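Local coordinates for tailspike protein (PDB 6E1R) that probably binds and hydrolyses surface polysaccharide of Acinetobacter baumannii as the trimeric tailspike of phage vB_ApiP_P1, at residues A[260-268]-A[286-294]. Numbering follows the deposited sequence.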
loop_
_atom_site.group_PDB
_atom_site.type_symbol
_atom_site.label_atom_id
_atom_site.label_comp_id
_atom_site.label_asym_id
_atom_site.label_seq_id
_atom_site.Cartn_x
_atom_site.Cartn_y
_atom_site.Cartn_z
ATOM N N LYS A 260 -5.553 -15.967 -18.880
ATOM C CA LYS A 260 -6.241 -16.944 -19.728
ATOM C C LYS A 260 -7.389 -17.638 -18.999
ATOM O O LYS A 260 -7.563 -18.852 -19.101
ATOM C CB LYS A 260 -5.260 -17.986 -20.269
ATOM C CG LYS A 260 -4.090 -17.433 -21.056
ATOM C CD LYS A 260 -4.539 -16.739 -22.322
ATOM C CE LYS A 260 -3.344 -16.121 -23.042
ATOM N NZ LYS A 260 -2.342 -17.157 -23.455
ATOM N N GLY A 261 -8.186 -16.871 -18.258
ATOM C CA GLY A 261 -9.393 -17.426 -17.676
ATOM C C GLY A 261 -10.488 -17.580 -18.715
ATOM O O GLY A 261 -10.573 -16.817 -19.673
ATOM N N THR A 262 -11.343 -18.587 -18.520
ATOM C CA THR A 262 -12.398 -18.864 -19.488
ATOM C C THR A 262 -13.760 -19.127 -18.862
ATOM O O THR A 262 -14.718 -19.378 -19.603
ATOM C CB THR A 262 -12.018 -20.064 -20.376
ATOM O OG1 THR A 262 -11.442 -21.098 -19.569
ATOM C CG2 THR A 262 -11.020 -19.646 -21.447
ATOM N N ASP A 263 -13.886 -19.067 -17.542
ATOM C CA ASP A 263 -15.155 -19.297 -16.871
ATOM C C ASP A 263 -15.903 -17.972 -16.733
ATOM O O ASP A 263 -15.566 -16.972 -17.372
ATOM C CB ASP A 263 -14.909 -19.976 -15.524
ATOM C CG ASP A 263 -16.105 -20.774 -15.046
ATOM O OD1 ASP A 263 -17.148 -20.755 -15.735
ATOM O OD2 ASP A 263 -15.999 -21.427 -13.987
ATOM N N ASP A 264 -16.944 -17.953 -15.895
ATOM C CA ASP A 264 -17.694 -16.719 -15.688
ATOM C C ASP A 264 -16.853 -15.670 -14.976
ATOM O O ASP A 264 -17.056 -14.469 -15.182
ATOM C CB ASP A 264 -18.974 -17.000 -14.900
ATOM C CG ASP A 264 -18.698 -17.606 -13.540
ATOM O OD1 ASP A 264 -17.821 -18.490 -13.449
ATOM O OD2 ASP A 264 -19.361 -17.200 -12.564
ATOM N N CYS A 265 -15.907 -16.101 -14.143
ATOM C CA CYS A 265 -14.984 -15.186 -13.492
ATOM C C CYS A 265 -13.693 -15.926 -13.174
ATOM O O CYS A 265 -13.609 -17.151 -13.286
ATOM C CB CYS A 265 -15.596 -14.574 -12.226
ATOM S SG CYS A 265 -16.191 -15.776 -11.025
HETATM N N MSE A 266 -12.681 -15.160 -12.786
HETATM C CA MSE A 266 -11.378 -15.723 -12.458
HETATM C C MSE A 266 -11.290 -16.023 -10.966
HETATM O O MSE A 266 -10.845 -17.096 -10.562
HETATM C CB MSE A 266 -10.262 -14.764 -12.878
HETATM C CG MSE A 266 -8.870 -15.376 -12.872
HETATM SE SE MSE A 266 -8.718 -16.920 -14.060
HETATM C CE MSE A 266 -6.802 -16.833 -14.410
ATOM N N ILE A 267 -11.726 -15.065 -10.153
ATOM C CA ILE A 267 -11.724 -15.185 -8.701
ATOM C C ILE A 267 -13.148 -14.985 -8.204
ATOM O O ILE A 267 -13.851 -14.077 -8.662
ATOM C CB ILE A 267 -10.762 -14.171 -8.049
ATOM C CG1 ILE A 267 -9.361 -14.311 -8.647
ATOM C CG2 ILE A 267 -10.719 -14.366 -6.542
ATOM C CD1 ILE A 267 -8.380 -13.270 -8.157
ATOM N N GLU A 268 -13.573 -15.833 -7.270
ATOM C CA GLU A 268 -14.938 -15.795 -6.767
ATOM C C GLU A 268 -14.963 -16.218 -5.307
ATOM O O GLU A 268 -14.319 -17.200 -4.926
ATOM C CB GLU A 268 -15.859 -16.707 -7.587
ATOM C CG GLU A 268 -17.292 -16.759 -7.083
ATOM C CD GLU A 268 -18.178 -17.654 -7.929
ATOM O OE1 GLU A 268 -17.635 -18.497 -8.673
ATOM O OE2 GLU A 268 -19.416 -17.516 -7.847
ATOM N N ASN A 286 -7.254 -12.464 -20.011
ATOM C CA ASN A 286 -8.335 -13.357 -19.628
ATOM C C ASN A 286 -9.478 -13.284 -20.637
ATOM O O ASN A 286 -9.585 -12.345 -21.429
ATOM C CB ASN A 286 -8.849 -13.017 -18.229
ATOM C CG ASN A 286 -7.778 -13.151 -17.169
ATOM O OD1 ASN A 286 -7.576 -14.229 -16.609
ATOM N ND2 ASN A 286 -7.083 -12.055 -16.885
ATOM N N LEU A 287 -10.338 -14.297 -20.594
ATOM C CA LEU A 287 -11.500 -14.399 -21.470
ATOM C C LEU A 287 -12.751 -14.696 -20.657
ATOM O O LEU A 287 -13.628 -15.452 -21.085
ATOM C CB LEU A 287 -11.287 -15.472 -22.535
ATOM C CG LEU A 287 -10.136 -15.238 -23.514
ATOM C CD1 LEU A 287 -10.029 -16.390 -24.499
ATOM C CD2 LEU A 287 -10.320 -13.917 -24.244
ATOM N N CYS A 288 -12.848 -14.107 -19.468
ATOM C CA CYS A 288 -13.991 -14.356 -18.600
ATOM C C CYS A 288 -15.265 -13.793 -19.217
ATOM O O CYS A 288 -15.246 -12.756 -19.885
ATOM C CB CYS A 288 -13.755 -13.738 -17.224
ATOM S SG CYS A 288 -12.301 -14.374 -16.369
ATOM N N THR A 289 -16.382 -14.486 -18.988
ATOM C CA THR A 289 -17.625 -14.111 -19.654
ATOM C C THR A 289 -18.373 -13.004 -18.922
ATOM O O THR A 289 -19.134 -12.264 -19.555
ATOM C CB THR A 289 -18.533 -15.330 -19.829
ATOM O OG1 THR A 289 -18.740 -15.974 -18.567
ATOM C CG2 THR A 289 -17.909 -16.319 -20.809
ATOM N N GLU A 290 -18.204 -12.881 -17.606
ATOM C CA GLU A 290 -18.946 -11.882 -16.845
ATOM C C GLU A 290 -18.020 -10.851 -16.216
ATOM O O GLU A 290 -18.155 -9.656 -16.499
ATOM C CB GLU A 290 -19.809 -12.555 -15.772
ATOM C CG GLU A 290 -20.862 -13.511 -16.331
ATOM C CD GLU A 290 -21.753 -14.065 -15.245
ATOM O OE1 GLU A 290 -21.872 -13.401 -14.199
ATOM O OE2 GLU A 290 -22.315 -15.168 -15.421
ATOM N N ALA A 291 -17.076 -11.278 -15.383
ATOM C CA ALA A 291 -16.154 -10.363 -14.732
ATOM C C ALA A 291 -14.869 -11.103 -14.397
ATOM O O ALA A 291 -14.790 -12.329 -14.492
ATOM C CB ALA A 291 -16.771 -9.753 -13.472
ATOM N N LEU A 292 -13.843 -10.338 -14.021
ATOM C CA LEU A 292 -12.620 -10.956 -13.521
ATOM C C LEU A 292 -12.775 -11.372 -12.065
ATOM O O LEU A 292 -12.262 -12.420 -11.658
ATOM C CB LEU A 292 -11.435 -10.005 -13.681
ATOM C CG LEU A 292 -11.086 -9.559 -15.101
ATOM C CD1 LEU A 292 -9.842 -8.690 -15.084
ATOM C CD2 LEU A 292 -10.895 -10.759 -16.015
ATOM N N ILE A 293 -13.476 -10.566 -11.271
ATOM C CA ILE A 293 -13.715 -10.841 -9.860
ATOM C C ILE A 293 -15.206 -10.663 -9.606
ATOM O O ILE A 293 -15.716 -9.537 -9.640
ATOM C CB ILE A 293 -12.895 -9.925 -8.941
ATOM C CG1 ILE A 293 -11.401 -10.067 -9.234
ATOM C CG2 ILE A 293 -13.185 -10.236 -7.481
ATOM C CD1 ILE A 293 -10.536 -9.112 -8.448
ATOM N N LYS A 294 -15.906 -11.767 -9.356
ATOM C CA LYS A 294 -17.315 -11.756 -8.979
ATOM C C LYS A 294 -17.405 -12.238 -7.538
ATOM O O LYS A 294 -17.097 -13.399 -7.250
ATOM C CB LYS A 294 -18.155 -12.642 -9.893
ATOM C CG LYS A 294 -19.612 -12.713 -9.458
ATOM C CD LYS A 294 -20.349 -13.868 -10.104
ATOM C CE LYS A 294 -20.511 -13.654 -11.585
ATOM N NZ LYS A 294 -21.361 -14.715 -12.202
HETATM O O HOH W 1 -14.799 -17.668 -21.959
HETATM O O HOH W 2 -22.225 -17.902 -14.018
#
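Asp-264 and Lys-294 meet in a salt bridge, the two side chains crossing at about a right angle; NZ reaches OD2 at 3.2 Å on the anti lone pair. The lysine chain bends at chi3 (-68°), so that NZ also forms an ion pair with Glu-290 OE1. Lys-235 takes the other oxygen of Asp-264, and it pairs with Glu-268 OE1 as well. The lysines probably ease the repulsion between Asp-264 OD2 and Glu-290 OE2, 4.6 Å apart; a water donates to both, weakly to the aspartate. Backbone bonds tie the loops together. Asp-264 O accepts from Glu-290 N and, nearly along the C=O axis, from Ala-291 N; Leu-292 O likewise takes Ile-267 N at 3.1 Å and Met-266 N, the latter from above its carbonyl plane. The Ile-267 bond and that from Lys-294 N to Ile-267 O together make the first parallel bridge, Ile-267 with Ile-293, of strands 267-270 and 293-297. The segments are equivalent turns on successive rungs of the right-handed parallel beta-helix in this C-terminal portion of the tailspike, the fold of many phage tailspikes; strand 235-239 lies on the preceding rung. Side-chain amide and sulfur contacts line the inner side of the loops. Asn-286 OD1 accepts from Gly-261 N at 3.2 Å, while ND2 is held by Phe-258 O; the selenomethionine Met-266, bent at chi2 (59°), brings CE to 3.5 Å from that same OD1. Cys-288 SG lies 4.1 Å from Met-266 CB. Apolar packing follows where the strands begin: Ile-267 CB lies 4.3 Å from Ile-293 CG1, with Phe-278 touching both isoleucines.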